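Long-range contact in tRNA (guanine(26)-N(2))-dimethyltransferase (PDB 2EJT), which probably methylates one guanine of several tRNAs twice, at position 26, taking the methyl groups from S-adenosylmethionine: residues A[79-84]-A[116-121]. Sequence-based numbering, arbitrary orientation.
Sequences ISEDAY and INHDDA. With SAM (S-adenosylmethionine), chain B.
His118 and Tyr84 carry much of the packing between strand 113-118 and the start of helix 81-94. His118 CB sits over one face of the Tyr84 ring, 3.7 Å from its centroid, while the imidazole runs on past the rim: the two rings lie nearly parallel, their planes 19° apart, but slid so far that they barely overlap. Farther out, Tyr84 CE1 meets Ile116 CG2 at 3.6 Å, and the buried ring ends in a hydroxyl hydrogen-bonded to Glu101. With CG anti to its own backbone N (chi1 173°), the His118 imidazole reaches the turn at Ile79 and the first residue of the helix, Glu81, whose CA makes an off-centre CH-pi contact with the ring.

The polar link between the segments is weak: His118 NE2 donates to Ile79 O at 2.9 Å, but the N-H...O angle is just 125°. An alanine here would keep the CB that lies over Tyr84, but is likely to leave Ile79 O without this donor and Glu81 CA without the ring it packs on. Ser80 caps the helix, its OG accepting from Ala83 N.

The adenine of S-adenosylmethionine is hydrogen-bonded by 116-121 and packed upon by Ile79. Its N6 donates almost straight to Asp120 OD1 (2.6 Å), N1 accepts from Ala121 N at 2.7 Å, and Ile79 CG2 lies 3.6 Å from C4. Asp120 OD1, at the N-cap of helix 121-127, also accepts from Asn122 N, which would restrain the carboxylate. Acceptor to N6 and donor to N1 match the adenine edge, while apolar packing and one bent bond hold helix start against strand end beside it.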
loop_
_atom_site.group_PDB
_atom_site.type_symbol
_atom_site.label_atom_id
_atom_site.label_comp_id
_atom_site.label_asym_id
_atom_site.label_seq_id
_atom_site.Cartn_x
_atom_site.Cartn_y
_atom_site.Cartn_z
ATOM N N ILE A 79 19.378 -4.517 -8.250
ATOM C CA ILE A 79 20.198 -4.364 -9.435
ATOM C C ILE A 79 21.585 -3.806 -9.105
ATOM O O ILE A 79 22.536 -3.980 -9.867
ATOM C CB ILE A 79 19.488 -3.441 -10.449
ATOM C CG1 ILE A 79 20.071 -3.649 -11.846
ATOM C CG2 ILE A 79 19.620 -1.982 -10.011
ATOM C CD1 ILE A 79 19.335 -2.866 -12.922
ATOM N N SER A 80 21.698 -3.149 -7.958
ATOM C CA SER A 80 22.964 -2.562 -7.540
ATOM C C SER A 80 23.962 -3.574 -6.991
ATOM O O SER A 80 23.638 -4.373 -6.112
ATOM C CB SER A 80 22.719 -1.493 -6.478
ATOM O OG SER A 80 23.944 -1.076 -5.900
ATOM N N GLU A 81 25.181 -3.523 -7.515
ATOM C CA GLU A 81 26.255 -4.406 -7.073
ATOM C C GLU A 81 26.517 -4.186 -5.582
ATOM O O GLU A 81 26.685 -5.144 -4.824
ATOM C CB GLU A 81 27.527 -4.108 -7.874
ATOM C CG GLU A 81 28.814 -4.654 -7.263
ATOM C CD GLU A 81 28.971 -6.151 -7.437
ATOM O OE1 GLU A 81 28.104 -6.912 -6.954
ATOM O OE2 GLU A 81 29.971 -6.568 -8.060
ATOM N N ASP A 82 26.555 -2.918 -5.175
ATOM C CA ASP A 82 26.792 -2.556 -3.784
ATOM C C ASP A 82 25.703 -3.104 -2.878
ATOM O O ASP A 82 25.988 -3.653 -1.813
ATOM C CB ASP A 82 26.851 -1.033 -3.626
ATOM C CG ASP A 82 28.166 -0.448 -4.091
ATOM O OD1 ASP A 82 28.314 0.790 -4.031
ATOM O OD2 ASP A 82 29.054 -1.222 -4.509
ATOM N N ALA A 83 24.454 -2.939 -3.298
ATOM C CA ALA A 83 23.326 -3.428 -2.519
ATOM C C ALA A 83 23.425 -4.947 -2.386
ATOM O O ALA A 83 23.217 -5.497 -1.304
ATOM C CB ALA A 83 22.011 -3.038 -3.197
ATOM N N TYR A 84 23.748 -5.617 -3.486
ATOM C CA TYR A 84 23.874 -7.072 -3.490
ATOM C C TYR A 84 24.897 -7.545 -2.454
ATOM O O TYR A 84 24.608 -8.424 -1.644
ATOM C CB TYR A 84 24.287 -7.564 -4.883
ATOM C CG TYR A 84 24.507 -9.058 -4.962
ATOM C CD1 TYR A 84 23.469 -9.952 -4.690
ATOM C CD2 TYR A 84 25.751 -9.582 -5.309
ATOM C CE1 TYR A 84 23.665 -11.336 -4.761
ATOM C CE2 TYR A 84 25.961 -10.966 -5.383
ATOM C CZ TYR A 84 24.911 -11.836 -5.108
ATOM O OH TYR A 84 25.112 -13.199 -5.174
ATOM N N ILE A 116 19.483 -14.707 -2.585
ATOM C CA ILE A 116 19.938 -13.344 -2.804
ATOM C C ILE A 116 20.326 -13.215 -4.268
ATOM O O ILE A 116 21.178 -13.954 -4.764
ATOM C CB ILE A 116 21.136 -13.040 -1.905
ATOM C CG1 ILE A 116 20.808 -13.482 -0.473
ATOM C CG2 ILE A 116 21.455 -11.551 -1.942
ATOM C CD1 ILE A 116 21.951 -13.343 0.493
ATOM N N ASN A 117 19.693 -12.274 -4.958
ATOM C CA ASN A 117 19.941 -12.099 -6.378
ATOM C C ASN A 117 20.398 -10.695 -6.756
ATOM O O ASN A 117 19.951 -9.706 -6.181
ATOM C CB ASN A 117 18.661 -12.453 -7.146
ATOM C CG ASN A 117 18.911 -12.719 -8.613
ATOM O OD1 ASN A 117 19.571 -13.698 -8.977
ATOM N ND2 ASN A 117 18.388 -11.848 -9.469
ATOM N N HIS A 118 21.305 -10.626 -7.725
ATOM C CA HIS A 118 21.818 -9.355 -8.236
ATOM C C HIS A 118 21.243 -9.271 -9.649
ATOM O O HIS A 118 21.733 -9.938 -10.557
ATOM C CB HIS A 118 23.350 -9.381 -8.303
ATOM C CG HIS A 118 23.950 -8.179 -8.966
ATOM N ND1 HIS A 118 25.199 -8.198 -9.548
ATOM C CD2 HIS A 118 23.474 -6.923 -9.140
ATOM C CE1 HIS A 118 25.466 -7.007 -10.056
ATOM N NE2 HIS A 118 24.435 -6.216 -9.821
ATOM N N ASP A 119 20.201 -8.472 -9.842
ATOM C CA ASP A 119 19.599 -8.393 -11.167
ATOM C C ASP A 119 18.467 -7.379 -11.246
ATOM O O ASP A 119 18.060 -6.791 -10.243
ATOM C CB ASP A 119 19.050 -9.775 -11.550
ATOM C CG ASP A 119 18.829 -9.935 -13.043
ATOM O OD1 ASP A 119 18.248 -10.964 -13.439
ATOM O OD2 ASP A 119 19.240 -9.046 -13.822
ATOM N N ASP A 120 17.974 -7.179 -12.462
ATOM C CA ASP A 120 16.858 -6.283 -12.710
ATOM C C ASP A 120 15.654 -7.038 -12.156
ATOM O O ASP A 120 15.471 -8.220 -12.459
ATOM C CB ASP A 120 16.668 -6.070 -14.217
ATOM C CG ASP A 120 15.597 -5.037 -14.538
ATOM O OD1 ASP A 120 14.795 -4.691 -13.650
ATOM O OD2 ASP A 120 15.551 -4.575 -15.693
ATOM N N ALA A 121 14.845 -6.369 -11.343
ATOM C CA ALA A 121 13.664 -6.999 -10.763
ATOM C C ALA A 121 12.771 -7.567 -11.868
ATOM O O ALA A 121 12.200 -8.644 -11.710
ATOM C CB ALA A 121 12.884 -5.986 -9.926
HETATM N N SAM B . 12.909 -2.422 -0.010
HETATM C CA SAM B . 13.365 -1.486 0.854
HETATM C C SAM B . 13.383 -1.310 2.266
HETATM O O SAM B . 14.542 -0.813 2.614
HETATM O OXT SAM B . 12.388 -1.613 2.976
HETATM C CB SAM B . 13.949 -0.474 -0.182
HETATM C CG SAM B . 14.286 0.038 -1.561
HETATM S SD SAM B . 15.052 1.385 -2.324
HETATM C CE SAM B . 14.213 2.867 -1.801
HETATM C "C5'" SAM B . 14.878 0.959 -3.969
HETATM C "C4'" SAM B . 16.262 0.586 -4.632
HETATM O "O4'" SAM B . 15.799 -0.066 -5.816
HETATM C "C3'" SAM B . 17.772 0.391 -4.561
HETATM O "O3'" SAM B . 18.542 -0.436 -3.622
HETATM C "C2'" SAM B . 18.162 0.038 -6.002
HETATM O "O2'" SAM B . 19.358 -0.016 -6.541
HETATM C "C1'" SAM B . 16.867 -0.224 -6.742
HETATM N N9 SAM B . 16.468 -0.599 -8.237
HETATM C C8 SAM B . 16.263 0.296 -9.194
HETATM N N7 SAM B . 15.944 -0.311 -10.305
HETATM C C5 SAM B . 15.936 -1.607 -10.096
HETATM C C6 SAM B . 15.664 -2.725 -10.901
HETATM N N6 SAM B . 15.335 -2.563 -12.180
HETATM N N1 SAM B . 15.745 -3.996 -10.359
HETATM C C2 SAM B . 16.085 -4.186 -9.051
HETATM N N3 SAM B . 16.348 -3.117 -8.253
HETATM C C4 SAM B . 16.284 -1.818 -8.745
#